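Side-chain contacts in MOR (Lactococcus phage TP901-1, PDB 6TRI), which probably acts as the phage antirepressor, binding the CI repressor to tip the genetic switch between lysogenic and lytic growth: residues Tyr22-Ala25 and Ile26-Leu30; Glu32-Val35 and Ser36-Asn40; Val43-Lys46 and Asp47-Leu51; Ile50-Ala53 and Val54-Glu58; Ile64-Tyr67 and Phe68-Lys72. One frame throughout, in Å; residues are numbered along the deposited sequence.

Interaction 1: residues Tyr22-Ala25 and Ile26-Leu30; sequences YNFA and IAMGL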
loop_
_atom_site.group_PDB
_atom_site.type_symbol
_atom_site.label_atom_id
_atom_site.label_comp_id
_atom_site.label_asym_id
_atom_site.label_seq_id
_atom_site.Cartn_x
_atom_site.Cartn_y
_atom_site.Cartn_z
ATOM N N TYR B 22 15.443 -4.723 15.041
ATOM C CA TYR B 22 16.216 -3.512 15.281
ATOM C C TYR B 22 17.077 -3.163 14.072
ATOM O O TYR B 22 17.093 -2.015 13.626
ATOM C CB TYR B 22 17.091 -3.671 16.526
ATOM C CG TYR B 22 18.025 -2.507 16.766
ATOM C CD1 TYR B 22 17.556 -1.317 17.308
ATOM C CD2 TYR B 22 19.375 -2.597 16.453
ATOM C CE1 TYR B 22 18.406 -0.250 17.530
ATOM C CE2 TYR B 22 20.232 -1.534 16.671
ATOM C CZ TYR B 22 19.742 -0.363 17.211
ATOM O OH TYR B 22 20.591 0.699 17.432
ATOM N N ASN B 23 17.795 -4.156 13.554
ATOM C CA ASN B 23 18.600 -3.978 12.351
ATOM C C ASN B 23 17.755 -3.485 11.188
ATOM O O ASN B 23 18.171 -2.608 10.433
ATOM C CB ASN B 23 19.293 -5.282 11.961
ATOM C CG ASN B 23 20.452 -5.623 12.872
ATOM O OD1 ASN B 23 21.049 -4.744 13.493
ATOM N ND2 ASN B 23 20.784 -6.907 12.952
ATOM N N PHE B 24 16.565 -4.058 11.055
ATOM C CA PHE B 24 15.638 -3.657 10.010
ATOM C C PHE B 24 15.211 -2.206 10.196
ATOM O O PHE B 24 15.139 -1.444 9.231
ATOM C CB PHE B 24 14.417 -4.577 9.999
ATOM C CG PHE B 24 13.403 -4.222 8.953
ATOM C CD1 PHE B 24 13.757 -4.180 7.615
ATOM C CD2 PHE B 24 12.095 -3.939 9.304
ATOM C CE1 PHE B 24 12.827 -3.855 6.646
ATOM C CE2 PHE B 24 11.157 -3.616 8.339
ATOM C CZ PHE B 24 11.525 -3.573 7.009
ATOM N N ALA B 25 14.942 -1.831 11.443
ATOM C CA ALA B 25 14.549 -0.465 11.780
ATOM C C ALA B 25 15.596 0.543 11.320
ATOM O O ALA B 25 15.273 1.526 10.652
ATOM C CB ALA B 25 14.320 -0.337 13.274
ATOM N N ILE B 26 16.849 0.288 11.685
ATOM C CA ILE B 26 17.966 1.136 11.285
ATOM C C ILE B 26 18.069 1.248 9.765
ATOM O O ILE B 26 18.311 2.329 9.227
ATOM C CB ILE B 26 19.301 0.605 11.846
ATOM C CG1 ILE B 26 19.215 0.443 13.366
ATOM C CG2 ILE B 26 20.452 1.524 11.463
ATOM C CD1 ILE B 26 18.875 1.719 14.101
ATOM N N ALA B 27 17.873 0.126 9.077
ATOM C CA ALA B 27 17.943 0.091 7.619
ATOM C C ALA B 27 16.799 0.884 6.984
ATOM O O ALA B 27 16.938 1.423 5.887
ATOM C CB ALA B 27 17.930 -1.354 7.123
ATOM N N MET B 28 15.673 0.952 7.686
ATOM C CA MET B 28 14.501 1.674 7.203
ATOM C C MET B 28 14.551 3.154 7.569
ATOM O O MET B 28 13.796 3.961 7.028
ATOM C CB MET B 28 13.229 1.046 7.767
ATOM C CG MET B 28 12.935 -0.338 7.229
ATOM S SD MET B 28 12.245 -0.244 5.574
ATOM C CE MET B 28 10.777 0.720 5.909
ATOM N N GLY B 29 15.444 3.503 8.490
ATOM C CA GLY B 29 15.541 4.866 8.981
ATOM C C GLY B 29 14.441 5.192 9.974
ATOM O O GLY B 29 14.064 6.354 10.144
ATOM N N LEU B 30 13.927 4.154 10.630
ATOM C CA LEU B 30 12.831 4.289 11.588
ATOM C C LEU B 30 13.265 3.856 12.985
ATOM O O LEU B 30 14.275 3.171 13.144
ATOM C CB LEU B 30 11.622 3.457 11.143
ATOM C CG LEU B 30 10.600 4.033 10.154
ATOM C CD1 LEU B 30 11.245 4.568 8.887
ATOM C CD2 LEU B 30 9.560 2.976 9.809
#
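M28 lies alongside F24, the residue one turn before it, and the two side chains run the same way. Starting at CB, the methionine first meets backbone: M28 CB sits 3.5 Å from F24 O, the carbonyl that also takes the M28 N hydrogen bond at 2.9 Å. CG then turns over the F24 ring, 3.7 Å from its centroid and 18° off the ring normal, a CH-pi contact displaced toward CZ. Because F24 CG is anti to its backbone nitrogen (chi1 180°), the ring is carried along the helix far enough for this. Beyond CG the chain bends at chi2 and chi3, leaving SD oblique to the ring, 3.7 Å from F24 CZ, as a Met-aromatic contact; CE goes on to the backbone oxygen E49 O of helix 47-57.

Helices 21-28 and 32-39 are consistent with the two helices of a helix-turn-helix, and the first of them ends in a Schellman motif. L30 N reaches back to A25 O at 3.0 Å, while G29, with positive phi, is the C-prime residue and gives a weak bond from its N to I26 O.

On another side of the helix Y22 and I26 make a second CH-pi pair. I26 CG1 stands over one face of the tyrosine ring, 4.1 Å from its centroid, and I26 CD1 comes to 3.8 Å from Y22 CZ, toward the hydroxyl end.

Interaction 2: residues Glu32-Val35 and Ser36-Asn40; sequences ERTV and SLKLN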
loop_
_atom_site.group_PDB
_atom_site.type_symbol
_atom_site.label_atom_id
_atom_site.label_comp_id
_atom_site.label_asym_id
_atom_site.label_seq_id
_atom_site.Cartn_x
_atom_site.Cartn_y
_atom_site.Cartn_z
ATOM N N GLU B 32 12.695 1.546 16.354
ATOM C CA GLU B 32 12.276 0.157 16.461
ATOM C C GLU B 32 10.839 0.062 16.960
ATOM O O GLU B 32 10.087 -0.820 16.538
ATOM C CB GLU B 32 13.206 -0.629 17.382
ATOM C CG GLU B 32 12.940 -2.125 17.354
ATOM C CD GLU B 32 13.826 -2.898 18.300
ATOM O OE1 GLU B 32 13.718 -4.142 18.330
ATOM O OE2 GLU B 32 14.632 -2.263 19.015
ATOM N N ARG B 33 10.456 0.975 17.850
ATOM C CA ARG B 33 9.085 1.019 18.348
ATOM C C ARG B 33 8.108 1.295 17.210
ATOM O O ARG B 33 7.000 0.763 17.183
ATOM C CB ARG B 33 8.928 2.082 19.435
ATOM C CG ARG B 33 7.513 2.185 19.976
ATOM C CD ARG B 33 7.308 3.474 20.741
ATOM N NE ARG B 33 8.150 3.551 21.929
ATOM C CZ ARG B 33 8.436 4.684 22.561
ATOM N NH1 ARG B 33 7.957 5.835 22.107
ATOM N NH2 ARG B 33 9.209 4.668 23.638
ATOM N N THR B 34 8.529 2.134 16.271
ATOM C CA THR B 34 7.729 2.421 15.091
ATOM C C THR B 34 7.562 1.156 14.254
ATOM O O THR B 34 6.460 0.828 13.812
ATOM C CB THR B 34 8.371 3.529 14.239
ATOM O OG1 THR B 34 8.433 4.741 15.001
ATOM C CG2 THR B 34 7.564 3.773 12.983
ATOM N N VAL B 35 8.665 0.442 14.055
ATOM C CA VAL B 35 8.658 -0.793 13.282
ATOM C C VAL B 35 7.839 -1.870 13.986
ATOM O O VAL B 35 7.073 -2.597 13.353
ATOM C CB VAL B 35 10.088 -1.306 13.045
ATOM C CG1 VAL B 35 10.066 -2.627 12.300
ATOM C CG2 VAL B 35 10.882 -0.275 12.266
ATOM N N SER B 36 7.994 -1.954 15.303
ATOM C CA SER B 36 7.245 -2.915 16.103
ATOM C C SER B 36 5.735 -2.727 15.981
ATOM O O SER B 36 4.994 -3.695 15.809
ATOM C CB SER B 36 7.654 -2.816 17.570
ATOM O OG SER B 36 6.790 -3.597 18.374
ATOM N N LEU B 37 5.283 -1.480 16.071
ATOM C CA LEU B 37 3.857 -1.173 15.991
ATOM C C LEU B 37 3.284 -1.479 14.608
ATOM O O LEU B 37 2.094 -1.762 14.469
ATOM C CB LEU B 37 3.605 0.296 16.343
ATOM C CG LEU B 37 3.879 0.748 17.778
ATOM C CD1 LEU B 37 3.718 2.251 17.887
ATOM C CD2 LEU B 37 2.952 0.042 18.749
ATOM N N LYS B 38 4.129 -1.417 13.586
ATOM C CA LYS B 38 3.677 -1.690 12.226
ATOM C C LYS B 38 3.658 -3.186 11.935
ATOM O O LYS B 38 2.728 -3.688 11.303
ATOM C CB LYS B 38 4.557 -0.956 11.216
ATOM C CG LYS B 38 4.353 0.546 11.245
ATOM C CD LYS B 38 5.382 1.277 10.407
ATOM C CE LYS B 38 5.208 2.782 10.544
ATOM N NZ LYS B 38 3.901 3.248 10.009
ATOM N N LEU B 39 4.675 -3.899 12.408
ATOM C CA LEU B 39 4.738 -5.345 12.217
ATOM C C LEU B 39 3.694 -6.054 13.067
ATOM O O LEU B 39 3.361 -7.213 12.819
ATOM C CB LEU B 39 6.132 -5.875 12.549
ATOM C CG LEU B 39 7.256 -5.404 11.627
ATOM C CD1 LEU B 39 8.593 -5.979 12.072
ATOM C CD2 LEU B 39 6.955 -5.795 10.195
ATOM N N ASN B 40 3.185 -5.356 14.076
ATOM C CA ASN B 40 2.164 -5.916 14.948
ATOM C C ASN B 40 0.799 -5.307 14.660
ATOM O O ASN B 40 -0.113 -5.374 15.486
ATOM C CB ASN B 40 2.548 -5.717 16.413
ATOM C CG ASN B 40 3.751 -6.552 16.813
ATOM O OD1 ASN B 40 3.610 -7.695 17.244
ATOM N ND2 ASN B 40 4.944 -5.988 16.657
#
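T34 with K38 and V35 with L39 are two i, i+4 pairs on helix 32-39, the probable second helix of a helix-turn-helix. In DNA-binding relatives this is the recognition helix. Here a sulfate ion, probably from the crystallisation liquor, lies about 4 Å from the R33 side chain.

T34 and K38 run side by side. The threonine methyl is placed anti to the backbone N, which turns it along the helix to meet the lysine, and T34 CG2 touches K38 CE at 3.5 Å. Nearer the backbone, K38 CG rests 3.3 Å from T34 O. The T34 hydroxyl points the other way, to S31 OG. The lysine runs extended until its last torsion (chi4 -64°), where it bends; its NZ then forms a salt bridge with E49 and a hydrogen bond with T44 O. The aliphatic part of K38 is thus packed on its own helix while the charge is spent on the next structural element, where the ammonium has two partners, E49 and T44 O.

V35 and L39 are the inward-facing pair. V35 also packs on A25 of helix 21-28, and L39 on L10, L11 and I14 of helix 8-17. Backbone bonds run beneath both pairs: L39 N to V35 O is 2.9 Å, whereas K38 N to T34 O is longer at 3.2 Å. L39 CG lies over the same V35 carbonyl oxygen at 3.3 Å, and its branch L39 CD1 meets V35 CG1 at 3.7 Å.

Interaction 3: residues Val43-Lys46 and Asp47-Leu51; sequences VTWK and DDEIL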
loop_
_atom_site.group_PDB
_atom_site.type_symbol
_atom_site.label_atom_id
_atom_site.label_comp_id
_atom_site.label_asym_id
_atom_site.label_seq_id
_atom_site.Cartn_x
_atom_site.Cartn_y
_atom_site.Cartn_z
ATOM N N VAL B 43 -0.193 0.077 13.793
ATOM C CA VAL B 43 -0.073 1.274 12.970
ATOM C C VAL B 43 0.109 0.888 11.510
ATOM O O VAL B 43 0.951 0.054 11.179
ATOM C CB VAL B 43 1.108 2.159 13.418
ATOM C CG1 VAL B 43 1.233 3.372 12.515
ATOM C CG2 VAL B 43 0.931 2.586 14.865
ATOM N N THR B 44 -0.689 1.498 10.641
ATOM C CA THR B 44 -0.640 1.207 9.215
ATOM C C THR B 44 0.695 1.629 8.603
ATOM O O THR B 44 1.360 2.535 9.105
ATOM C CB THR B 44 -1.792 1.904 8.470
ATOM O OG1 THR B 44 -1.733 1.575 7.078
ATOM C CG2 THR B 44 -1.706 3.414 8.637
ATOM N N TRP B 45 1.089 0.955 7.526
ATOM C CA TRP B 45 2.322 1.283 6.813
ATOM C C TRP B 45 2.146 2.507 5.918
ATOM O O TRP B 45 1.149 2.627 5.206
ATOM C CB TRP B 45 2.788 0.097 5.964
ATOM C CG TRP B 45 3.387 -1.028 6.748
ATOM C CD1 TRP B 45 2.718 -1.985 7.455
ATOM C CD2 TRP B 45 4.780 -1.324 6.889
ATOM N NE1 TRP B 45 3.609 -2.853 8.037
ATOM C CE2 TRP B 45 4.881 -2.470 7.705
ATOM C CE3 TRP B 45 5.952 -0.731 6.410
ATOM C CZ2 TRP B 45 6.108 -3.033 8.051
ATOM C CZ3 TRP B 45 7.168 -1.290 6.755
ATOM C CH2 TRP B 45 7.237 -2.429 7.568
ATOM N N LYS B 46 3.118 3.412 5.953
ATOM C CA LYS B 46 3.108 4.563 5.063
ATOM C C LYS B 46 3.514 4.137 3.658
ATOM O O LYS B 46 4.106 3.072 3.468
ATOM C CB LYS B 46 4.039 5.663 5.577
ATOM C CG LYS B 46 3.644 6.232 6.928
ATOM C CD LYS B 46 4.616 7.311 7.381
ATOM C CE LYS B 46 4.588 8.514 6.457
ATOM N NZ LYS B 46 5.519 9.577 6.922
ATOM N N ASP B 47 3.184 4.973 2.680
ATOM C CA ASP B 47 3.514 4.718 1.284
ATOM C C ASP B 47 5.019 4.543 1.092
ATOM O O ASP B 47 5.470 3.557 0.508
ATOM C CB ASP B 47 2.991 5.860 0.405
ATOM C CG ASP B 47 3.281 5.649 -1.068
ATOM O OD1 ASP B 47 2.491 4.950 -1.736
ATOM O OD2 ASP B 47 4.292 6.193 -1.560
ATOM N N ASP B 48 5.789 5.495 1.608
ATOM C CA ASP B 48 7.239 5.499 1.441
ATOM C C ASP B 48 7.932 4.364 2.195
ATOM O O ASP B 48 8.996 3.901 1.786
ATOM C CB ASP B 48 7.816 6.844 1.893
ATOM C CG ASP B 48 7.489 7.162 3.341
ATOM O OD1 ASP B 48 6.495 7.878 3.586
ATOM O OD2 ASP B 48 8.228 6.693 4.235
ATOM N N GLU B 49 7.335 3.924 3.297
ATOM C CA GLU B 49 7.928 2.859 4.104
ATOM C C GLU B 49 7.892 1.526 3.370
ATOM O O GLU B 49 8.847 0.752 3.431
ATOM C CB GLU B 49 7.212 2.743 5.450
ATOM C CG GLU B 49 7.417 3.944 6.358
ATOM C CD GLU B 49 6.431 3.980 7.509
ATOM O OE1 GLU B 49 5.439 3.220 7.465
ATOM O OE2 GLU B 49 6.647 4.770 8.454
ATOM N N ILE B 50 6.794 1.259 2.673
ATOM C CA ILE B 50 6.669 0.022 1.913
ATOM C C ILE B 50 7.685 -0.009 0.773
ATOM O O ILE B 50 8.345 -1.022 0.548
ATOM C CB ILE B 50 5.244 -0.157 1.350
ATOM C CG1 ILE B 50 4.236 -0.284 2.497
ATOM C CG2 ILE B 50 5.176 -1.376 0.442
ATOM C CD1 ILE B 50 2.818 -0.551 2.041
ATOM N N LEU B 51 7.821 1.110 0.070
ATOM C CA LEU B 51 8.779 1.207 -1.023
ATOM C C LEU B 51 10.210 1.008 -0.530
ATOM O O LEU B 51 11.025 0.390 -1.211
ATOM C CB LEU B 51 8.657 2.554 -1.737
ATOM C CG LEU B 51 7.687 2.633 -2.919
ATOM C CD1 LEU B 51 6.253 2.371 -2.481
ATOM C CD2 LEU B 51 7.802 3.979 -3.616
#
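K46 N gives its hydrogen to E49 OE1 at 2.8 Å, with an N-H...O angle of 167°. The amide comes from above the carboxylate, 48° out of its plane. The lysine side chain crosses the same carboxylate: K46 CD lies 3.4 Å from E49 OE2. K46 then bends at chi3, bringing CE to 3.5 Å from D48 OD1, while its NZ makes only a long salt bridge to that oxygen at 3.9 Å.

K46 is the N-cap of helix 47-57 and E49 the third residue of its first turn, so E49 accepts from the N-cap amide as the N3 residue does in a capping box, but without the reciprocal bond from an N-cap side chain. The three acids D47, D48 and E49 sit where a helix start would be expected to welcome negative charge.

Next to the cap, W45 presents its ring edge to the glutamate, CE3 lying 3.8 Å from E49 CB, with ring and carboxylate planes 89° apart. W45 CB packs on I50 CG1 at 3.8 Å. Further out, the salt bridge from K38 would be expected to hold the E49 carboxylate in place, and a polar side chain of the other protein hydrogen-bonds W45 N.

Interaction 4: residues Ile50-Ala53 and Val54-Glu58; sequences ILKA and VHVLE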
loop_
_atom_site.group_PDB
_atom_site.type_symbol
_atom_site.label_atom_id
_atom_site.label_comp_id
_atom_site.label_asym_id
_atom_site.label_seq_id
_atom_site.Cartn_x
_atom_site.Cartn_y
_atom_site.Cartn_z
ATOM N N ILE B 50 6.794 1.259 2.673
ATOM C CA ILE B 50 6.669 0.022 1.913
ATOM C C ILE B 50 7.685 -0.009 0.773
ATOM O O ILE B 50 8.345 -1.022 0.548
ATOM C CB ILE B 50 5.244 -0.157 1.350
ATOM C CG1 ILE B 50 4.236 -0.284 2.497
ATOM C CG2 ILE B 50 5.176 -1.376 0.442
ATOM C CD1 ILE B 50 2.818 -0.551 2.041
ATOM N N LEU B 51 7.821 1.110 0.070
ATOM C CA LEU B 51 8.779 1.207 -1.023
ATOM C C LEU B 51 10.210 1.008 -0.530
ATOM O O LEU B 51 11.025 0.390 -1.211
ATOM C CB LEU B 51 8.657 2.554 -1.737
ATOM C CG LEU B 51 7.687 2.633 -2.919
ATOM C CD1 LEU B 51 6.253 2.371 -2.481
ATOM C CD2 LEU B 51 7.802 3.979 -3.616
ATOM N N LYS B 52 10.513 1.531 0.655
ATOM C CA LYS B 52 11.856 1.403 1.205
ATOM C C LYS B 52 12.107 -0.030 1.659
ATOM O O LYS B 52 13.209 -0.554 1.508
ATOM C CB LYS B 52 12.068 2.379 2.364
ATOM C CG LYS B 52 13.528 2.745 2.594
ATOM C CD LYS B 52 13.677 3.827 3.654
ATOM C CE LYS B 52 15.135 4.236 3.833
ATOM N NZ LYS B 52 16.078 3.093 3.659
ATOM N N ALA B 53 11.074 -0.659 2.210
ATOM C CA ALA B 53 11.152 -2.057 2.613
ATOM C C ALA B 53 11.466 -2.952 1.416
ATOM O O ALA B 53 12.211 -3.924 1.535
ATOM C CB ALA B 53 9.853 -2.487 3.274
ATOM N N VAL B 54 10.897 -2.612 0.263
ATOM C CA VAL B 54 11.149 -3.346 -0.973
ATOM C C VAL B 54 12.607 -3.207 -1.387
ATOM O O VAL B 54 13.237 -4.173 -1.819
ATOM C CB VAL B 54 10.237 -2.855 -2.117
ATOM C CG1 VAL B 54 10.622 -3.511 -3.439
ATOM C CG2 VAL B 54 8.785 -3.133 -1.785
ATOM N N HIS B 55 13.140 -1.999 -1.243
ATOM C CA HIS B 55 14.542 -1.726 -1.538
ATOM C C HIS B 55 15.473 -2.446 -0.567
ATOM O O HIS B 55 16.446 -3.083 -0.978
ATOM C CB HIS B 55 14.807 -0.221 -1.492
ATOM C CG HIS B 55 16.251 0.145 -1.644
ATOM N ND1 HIS B 55 16.983 -0.167 -2.768
ATOM C CD2 HIS B 55 17.096 0.804 -0.814
ATOM C CE1 HIS B 55 18.220 0.283 -2.625
ATOM N NE2 HIS B 55 18.312 0.874 -1.448
ATOM N N VAL B 56 15.165 -2.341 0.722
ATOM C CA VAL B 56 16.004 -2.901 1.778
ATOM C C VAL B 56 16.014 -4.429 1.770
ATOM O O VAL B 56 17.070 -5.053 1.878
ATOM C CB VAL B 56 15.545 -2.402 3.166
ATOM C CG1 VAL B 56 16.242 -3.175 4.275
ATOM C CG2 VAL B 56 15.804 -0.910 3.305
ATOM N N LEU B 57 14.835 -5.029 1.635
ATOM C CA LEU B 57 14.712 -6.484 1.675
ATOM C C LEU B 57 14.879 -7.118 0.296
ATOM O O LEU B 57 14.882 -8.345 0.167
ATOM C CB LEU B 57 13.364 -6.874 2.276
ATOM C CG LEU B 57 13.174 -6.401 3.718
ATOM C CD1 LEU B 57 11.742 -6.615 4.168
ATOM C CD2 LEU B 57 14.147 -7.120 4.643
ATOM N N GLU B 58 15.029 -6.273 -0.721
ATOM C CA GLU B 58 15.199 -6.712 -2.104
ATOM C C GLU B 58 14.062 -7.632 -2.525
ATOM O O GLU B 58 14.283 -8.679 -3.129
ATOM C CB GLU B 58 16.550 -7.408 -2.290
ATOM C CG GLU B 58 17.742 -6.469 -2.180
ATOM C CD GLU B 58 19.073 -7.185 -2.311
ATOM O OE1 GLU B 58 19.313 -8.144 -1.546
ATOM O OE2 GLU B 58 19.879 -6.791 -3.181
#
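K52 and V56 touch through the lysine's tip: K52 NZ passes 4.0 Å from V56 CG2, the two side chains crossing at an angle. They lie one turn apart on helix 47-57, which runs through the middle of this small all-helical fold.

The backbone bonds are regular. V54 N reaches I50 O at 3.0 Å, and the next two residues continue the pattern to L51 O and K52 O. L57 N bonds to A53 O at 2.8 Å; E58, which follows, has positive phi and departs from helical phi/psi.

The side-chain carbons mostly rest against carbonyl oxygens of the preceding turn, packed closely on the backbone. V54 CG2 and V56 CG2 are each the branch anti to the carbonyl carbon, which swings them back along the helix: V54 CG2 sits 3.2 Å from I50 O, and V56 CG2 is just as close, 3.2 Å, to K52 O. H55 CB lies 3.4 Å from that same oxygen, K52 O. L57 CG stands 3.4 Å from A53 O before the side chain moves off toward L10 and I14 of helix 8-17. A53 packs on M28 of helix 21-28.

The lysine's polar end, K52 NZ, donates a hydrogen bond to A27 O, near the C-terminal end of helix 21-28. Its chain is extended up to a final turn at chi4. An ammonium group there would probably offset the partial negative charge of that helix end.

Interaction 5: residues Ile64-Tyr67 and Phe68-Lys72; sequences IPKY and FFNAK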
loop_
_atom_site.group_PDB
_atom_site.type_symbol
_atom_site.label_atom_id
_atom_site.label_comp_id
_atom_site.label_asym_id
_atom_site.label_seq_id
_atom_site.Cartn_x
_atom_site.Cartn_y
_atom_site.Cartn_z
ATOM N N ILE B 64 4.589 -7.999 -3.546
ATOM C CA ILE B 64 4.151 -7.016 -2.557
ATOM C C ILE B 64 2.741 -7.268 -1.989
ATOM O O ILE B 64 2.538 -7.113 -0.782
ATOM C CB ILE B 64 4.226 -5.588 -3.141
ATOM C CG1 ILE B 64 5.686 -5.160 -3.279
ATOM C CG2 ILE B 64 3.485 -4.597 -2.260
ATOM C CD1 ILE B 64 5.857 -3.767 -3.816
ATOM N N PRO B 65 1.766 -7.666 -2.835
ATOM C CA PRO B 65 0.462 -7.988 -2.238
ATOM C C PRO B 65 0.511 -9.112 -1.197
ATOM O O PRO B 65 -0.324 -9.148 -0.294
ATOM C CB PRO B 65 -0.377 -8.416 -3.446
ATOM C CG PRO B 65 0.218 -7.677 -4.582
ATOM C CD PRO B 65 1.693 -7.657 -4.309
ATOM N N LYS B 66 1.483 -10.009 -1.320
ATOM C CA LYS B 66 1.586 -11.135 -0.402
ATOM C C LYS B 66 2.360 -10.766 0.860
ATOM O O LYS B 66 2.272 -11.456 1.877
ATOM C CB LYS B 66 2.249 -12.326 -1.093
ATOM C CG LYS B 66 1.556 -13.649 -0.817
ATOM C CD LYS B 66 0.094 -13.595 -1.240
ATOM C CE LYS B 66 -0.740 -14.631 -0.504
ATOM N NZ LYS B 66 -2.162 -14.207 -0.360
ATOM N N TYR B 67 3.110 -9.673 0.794
ATOM C CA TYR B 67 3.935 -9.256 1.922
ATOM C C TYR B 67 3.248 -8.223 2.815
ATOM O O TYR B 67 3.395 -8.262 4.036
ATOM C CB TYR B 67 5.269 -8.696 1.425
ATOM C CG TYR B 67 6.295 -9.755 1.097
ATOM C CD1 TYR B 67 6.891 -10.501 2.102
ATOM C CD2 TYR B 67 6.678 -10.001 -0.215
ATOM C CE1 TYR B 67 7.832 -11.472 1.813
ATOM C CE2 TYR B 67 7.621 -10.970 -0.515
ATOM C CZ TYR B 67 8.194 -11.702 0.505
ATOM O OH TYR B 67 9.133 -12.668 0.221
ATOM N N PHE B 68 2.498 -7.306 2.211
ATOM C CA PHE B 68 1.934 -6.185 2.956
ATOM C C PHE B 68 0.409 -6.123 2.907
ATOM O O PHE B 68 -0.207 -5.381 3.671
ATOM C CB PHE B 68 2.508 -4.865 2.433
ATOM C CG PHE B 68 4.004 -4.772 2.527
ATOM C CD1 PHE B 68 4.609 -4.258 3.660
ATOM C CD2 PHE B 68 4.805 -5.192 1.478
ATOM C CE1 PHE B 68 5.987 -4.171 3.750
ATOM C CE2 PHE B 68 6.182 -5.108 1.562
ATOM C CZ PHE B 68 6.774 -4.598 2.699
ATOM N N PHE B 69 -0.202 -6.896 2.017
ATOM C CA PHE B 69 -1.645 -6.790 1.821
ATOM C C PHE B 69 -2.358 -8.134 1.921
ATOM O O PHE B 69 -3.355 -8.370 1.242
ATOM C CB PHE B 69 -1.933 -6.132 0.471
ATOM C CG PHE B 69 -1.287 -4.786 0.313
ATOM C CD1 PHE B 69 -1.925 -3.641 0.759
ATOM C CD2 PHE B 69 -0.034 -4.669 -0.264
ATOM C CE1 PHE B 69 -1.330 -2.401 0.623
ATOM C CE2 PHE B 69 0.568 -3.433 -0.402
ATOM C CZ PHE B 69 -0.080 -2.296 0.042
ATOM N N ASN B 70 -1.845 -9.004 2.783
ATOM C CA ASN B 70 -2.456 -10.304 3.015
ATOM C C ASN B 70 -3.345 -10.267 4.254
ATOM O O ASN B 70 -2.854 -10.306 5.382
ATOM C CB ASN B 70 -1.377 -11.382 3.156
ATOM C CG ASN B 70 -1.953 -12.779 3.277
ATOM O OD1 ASN B 70 -3.077 -13.040 2.851
ATOM N ND2 ASN B 70 -1.179 -13.688 3.861
ATOM N N ALA B 71 -4.653 -10.181 4.038
ATOM C CA ALA B 71 -5.612 -10.132 5.136
ATOM C C ALA B 71 -5.650 -11.450 5.908
ATOM O O ALA B 71 -5.545 -12.529 5.322
ATOM C CB ALA B 71 -6.998 -9.785 4.612
ATOM N N LYS B 72 -5.801 -11.354 7.225
ATOM C CA LYS B 72 -5.861 -12.537 8.077
ATOM C C LYS B 72 -7.305 -12.945 8.351
ATOM O O LYS B 72 -7.676 -14.106 8.177
ATOM C CB LYS B 72 -5.123 -12.288 9.396
ATOM C CG LYS B 72 -5.156 -13.467 10.354
ATOM C CD LYS B 72 -4.597 -14.721 9.701
ATOM C CE LYS B 72 -4.687 -15.920 10.632
ATOM N NZ LYS B 72 -4.224 -17.174 9.974
HETATM O O HOH W 1 2.122 -13.427 4.602
#
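I64 CG2 is the apolar centre. It meets the F69 ring at its edge and in its plane, 3.6 Å from CE2, and also reaches F68 CD2 at 4.0 Å. The methyl can serve both rings because it is the branch set anti to the backbone N, directed along the chain toward them; I64 and F69 then lie side by side while F68 crosses at an angle. F68 CD2 also touches Y67 CB, which comes obliquely to the ring, at 3.5 Å.

Beneath these groups the backbone makes a short, weakly bonded helix. I64 O accepts two hydrogens, from F68 N at 3.0 Å and from Y67 N at 3.1 Å. The bond from F69 N to P65 O is weak, and the chain then leaves the helix.

Polar groups come at the outer edge. K66 NZ approaches N70 OD1 to 3.5 Å, and a water is held weakly between K66 O and N70 ND2, 3.4 Å from the latter.

Among its neighbours, the 64-68 turn leans on helix 47-57: I64 packs on V54, F68 on I50 and A53, and F69 on I50. F68 also stacks edge-to-face with W45, Y67 covers S9, L10 and K13 of helix 8-17, and the other protein's chain packs on I64, P65 and F69 and hydrogen-bonds F68 O.

Interactions 1 and 2 occupy the two successive helices of the probable helix-turn-helix, joined where A25 and F24 meet V35. Interactions 3 and 4 share I50 and L51 on helix 47-57: the cap in interaction 3 takes K38 of interaction 2, and K52 of interaction 4 takes the helix end of interaction 1. Interaction 5 lies about 21 Å centre to centre from interaction 1. All five are partly buried: F24-M28, V35-L39, W45-I50, A53-V54 and I64-F68-F69 face inward, Y22-I26, K46-D48 and K66-N70 outward. Sulfur and ring faces mark interaction 1, aliphatic pairs interaction 2, carboxylate-to-amide and lysine contacts interaction 3, carbons on carbonyls interaction 4, ring edges interaction 5. The other protein reaches interactions 3 to 5.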